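Local coordinates for nitrogen regulatory protein P-II (Thiomonas intermedia, PDB 5DRK) that binds the adenine nucleotides ADP and AMP as a trimer and probably regulates other proteins, as P-II family members do, at residues B[13-18]-B[90-95]. Numbering follows the deposited sequence.
Sequences EIILEG and SGVVFV. With ADP (adenosine-5'-diphosphate), chain E.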
loop_
_atom_site.group_PDB
_atom_site.type_symbol
_atom_site.label_atom_id
_atom_site.label_comp_id
_atom_site.label_asym_id
_atom_site.label_seq_id
_atom_site.Cartn_x
_atom_site.Cartn_y
_atom_site.Cartn_z
ATOM N N GLU B 13 -6.540 2.664 1.613
ATOM C CA GLU B 13 -6.413 1.508 0.734
ATOM C C GLU B 13 -7.777 0.851 0.657
ATOM O O GLU B 13 -8.271 0.356 1.656
ATOM C CB GLU B 13 -5.350 0.546 1.227
ATOM C CG GLU B 13 -3.939 1.053 0.924
ATOM C CD GLU B 13 -2.839 0.212 1.537
ATOM O OE1 GLU B 13 -1.649 0.531 1.296
ATOM O OE2 GLU B 13 -3.153 -0.748 2.274
ATOM N N ILE B 14 -8.388 0.882 -0.528
ATOM C CA ILE B 14 -9.717 0.317 -0.726
ATOM C C ILE B 14 -9.631 -0.935 -1.588
ATOM O O ILE B 14 -9.292 -0.855 -2.777
ATOM C CB ILE B 14 -10.675 1.321 -1.404
ATOM C CG1 ILE B 14 -10.685 2.657 -0.646
ATOM C CG2 ILE B 14 -12.099 0.743 -1.466
ATOM C CD1 ILE B 14 -11.135 3.853 -1.503
ATOM N N ILE B 15 -9.965 -2.072 -1.021
ATOM C CA ILE B 15 -9.905 -3.326 -1.712
ATOM C C ILE B 15 -11.277 -3.892 -2.013
ATOM O O ILE B 15 -12.050 -4.064 -1.136
ATOM C CB ILE B 15 -9.049 -4.302 -0.911
ATOM C CG1 ILE B 15 -7.679 -3.702 -0.649
ATOM C CG2 ILE B 15 -8.937 -5.631 -1.588
ATOM C CD1 ILE B 15 -6.809 -4.525 0.271
ATOM N N LEU B 16 -11.550 -4.166 -3.276
ATOM C CA LEU B 16 -12.832 -4.683 -3.745
ATOM C C LEU B 16 -12.790 -5.350 -5.111
ATOM O O LEU B 16 -11.828 -5.274 -5.803
ATOM C CB LEU B 16 -13.896 -3.591 -3.774
ATOM C CG LEU B 16 -13.631 -2.153 -4.202
ATOM C CD1 LEU B 16 -12.380 -1.920 -5.009
ATOM C CD2 LEU B 16 -14.808 -1.441 -4.822
ATOM N N GLU B 17 -13.867 -6.009 -5.474
ATOM C CA GLU B 17 -13.947 -6.654 -6.756
ATOM C C GLU B 17 -13.898 -5.620 -7.865
ATOM O O GLU B 17 -14.474 -4.586 -7.782
ATOM C CB GLU B 17 -15.180 -7.534 -6.850
ATOM C CG GLU B 17 -15.116 -8.816 -6.049
ATOM C CD GLU B 17 -16.486 -9.371 -5.758
ATOM O OE1 GLU B 17 -17.217 -8.769 -5.007
ATOM O OE2 GLU B 17 -16.840 -10.394 -6.291
ATOM N N GLY B 18 -13.170 -5.930 -8.906
ATOM C CA GLY B 18 -12.965 -5.014 -10.014
ATOM C C GLY B 18 -14.221 -4.563 -10.722
ATOM O O GLY B 18 -14.236 -3.487 -11.294
ATOM N N SER B 90 -17.953 -7.891 -0.979
ATOM C CA SER B 90 -16.594 -8.155 -0.533
ATOM C C SER B 90 -15.737 -6.890 -0.454
ATOM O O SER B 90 -15.843 -6.010 -1.307
ATOM C CB SER B 90 -15.922 -9.147 -1.489
ATOM O OG SER B 90 -16.241 -10.484 -1.171
ATOM N N GLY B 91 -14.868 -6.816 0.547
ATOM C CA GLY B 91 -13.828 -5.810 0.539
ATOM C C GLY B 91 -13.592 -5.121 1.869
ATOM O O GLY B 91 -14.273 -5.391 2.857
ATOM N N VAL B 92 -12.621 -4.213 1.879
ATOM C CA VAL B 92 -12.190 -3.547 3.108
ATOM C C VAL B 92 -11.525 -2.203 2.812
ATOM O O VAL B 92 -11.009 -1.983 1.698
ATOM C CB VAL B 92 -11.192 -4.409 3.893
ATOM C CG1 VAL B 92 -11.849 -5.693 4.340
ATOM C CG2 VAL B 92 -9.952 -4.700 3.032
ATOM N N VAL B 93 -11.519 -1.330 3.817
ATOM C CA VAL B 93 -10.817 -0.057 3.741
ATOM C C VAL B 93 -9.862 0.086 4.915
ATOM O O VAL B 93 -10.288 -0.008 6.075
ATOM C CB VAL B 93 -11.785 1.162 3.761
ATOM C CG1 VAL B 93 -11.032 2.424 3.420
ATOM C CG2 VAL B 93 -12.951 0.965 2.813
ATOM N N PHE B 94 -8.580 0.309 4.615
ATOM C CA PHE B 94 -7.574 0.626 5.627
ATOM C C PHE B 94 -7.222 2.118 5.582
ATOM O O PHE B 94 -6.845 2.638 4.537
ATOM C CB PHE B 94 -6.309 -0.209 5.425
ATOM C CG PHE B 94 -6.563 -1.685 5.262
ATOM C CD1 PHE B 94 -7.524 -2.326 6.015
ATOM C CD2 PHE B 94 -5.834 -2.423 4.337
ATOM C CE1 PHE B 94 -7.747 -3.695 5.858
ATOM C CE2 PHE B 94 -6.042 -3.775 4.167
ATOM C CZ PHE B 94 -7.002 -4.420 4.923
ATOM N N VAL B 95 -7.326 2.805 6.706
ATOM C CA VAL B 95 -7.006 4.234 6.772
ATOM C C VAL B 95 -5.617 4.428 7.363
ATOM O O VAL B 95 -5.351 3.945 8.454
ATOM C CB VAL B 95 -8.033 5.010 7.640
ATOM C CG1 VAL B 95 -7.719 6.494 7.661
ATOM C CG2 VAL B 95 -9.443 4.770 7.133
HETATM P PB ADP E . -15.844 -12.580 1.514
HETATM O O1B ADP E . -15.653 -13.614 0.491
HETATM O O2B ADP E . -15.774 -13.091 2.919
HETATM O O3B ADP E . -17.063 -11.763 1.364
HETATM P PA ADP E . -14.081 -10.411 2.370
HETATM O O1A ADP E . -13.850 -10.878 3.740
HETATM O O2A ADP E . -14.883 -9.201 2.174
HETATM O O3A ADP E . -14.609 -11.541 1.365
HETATM O "O5'" ADP E . -12.676 -10.108 1.763
HETATM C "C5'" ADP E . -12.524 -9.899 0.397
HETATM C "C4'" ADP E . -11.113 -9.472 0.089
HETATM O "O4'" ADP E . -10.718 -8.415 0.907
HETATM C "C3'" ADP E . -10.096 -10.527 0.363
HETATM O "O3'" ADP E . -9.923 -11.379 -0.738
HETATM C "C2'" ADP E . -8.856 -9.744 0.646
HETATM O "O2'" ADP E . -8.156 -9.325 -0.491
HETATM C "C1'" ADP E . -9.377 -8.526 1.288
HETATM N N9 ADP E . -9.218 -8.725 2.720
HETATM C C8 ADP E . -10.116 -9.195 3.565
HETATM N N7 ADP E . -9.627 -9.225 4.789
HETATM C C5 ADP E . -8.399 -8.776 4.745
HETATM C C6 ADP E . -7.313 -8.544 5.695
HETATM N N6 ADP E . -7.458 -8.827 6.985
HETATM N N1 ADP E . -6.175 -8.061 5.217
HETATM C C2 ADP E . -6.004 -7.774 3.949
HETATM N N3 ADP E . -6.926 -7.954 3.043
HETATM C C4 ADP E . -8.124 -8.448 3.372
HETATM O O HOH W 1 -16.459 -6.508 -3.809
#
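Glu13 with Phe94 and Ile15 with Val92 form two hydrogen-bonded pairs of an antiparallel sheet, and this pairing illustrates how one face of two neighbouring strands can line a nucleotide site. Each pair closes a ring of two bonds; the straightest runs from Ile15 N to Val92 O (2.9 Å, 175°). Between them Ile14 faces Val93 as a non-hydrogen-bonded pair.

Beyond the pairing, a water linked to Ser90 O, Glu17 N and Glu17 OE1 bridges the two diverging segments. Here ADP also receives polar contacts: Gly91 N donates to O2A of ADP (2.9 Å), while Ser90 OG, also hydrogen-bonded to Tyr51, lies 3.0 Å from O3B of the diphosphate.

The apolar contacts divide between the two faces. Ile14 CG1 lies alongside Val93 CG1 on one. On the other, Ile15 CB meets Val92 CG2, and Ile15 CD1 approaches Phe94 CE2 obliquely at 4.0 Å. With CG anti to its carbonyl carbon (chi1 -50°), Phe94 brings its ring edge to adenine, Phe94 CZ standing 3.6 Å from C2 of ADP. Glu13 OE2 also comes to that ring's edge, its carboxylate plane turned 63° from the ring, but its salt bridge is to Lys11 of the second subunit. Adenine C2 and Ile15 CD1 would probably lose the ring they touch if Phe94 gave way to an alanine.

Strand 7-17 is flanked by 92-100 and by 63-70. Helix 75-88 covers Ile14 and Val93, with helix 21-31 also reaching Ile14; on the face of Ile15 and Phe94, Thr37 and Ala69 of the second subunit pack in and, together with Lys105 of that subunit, contribute to the ADP site at the subunit interface.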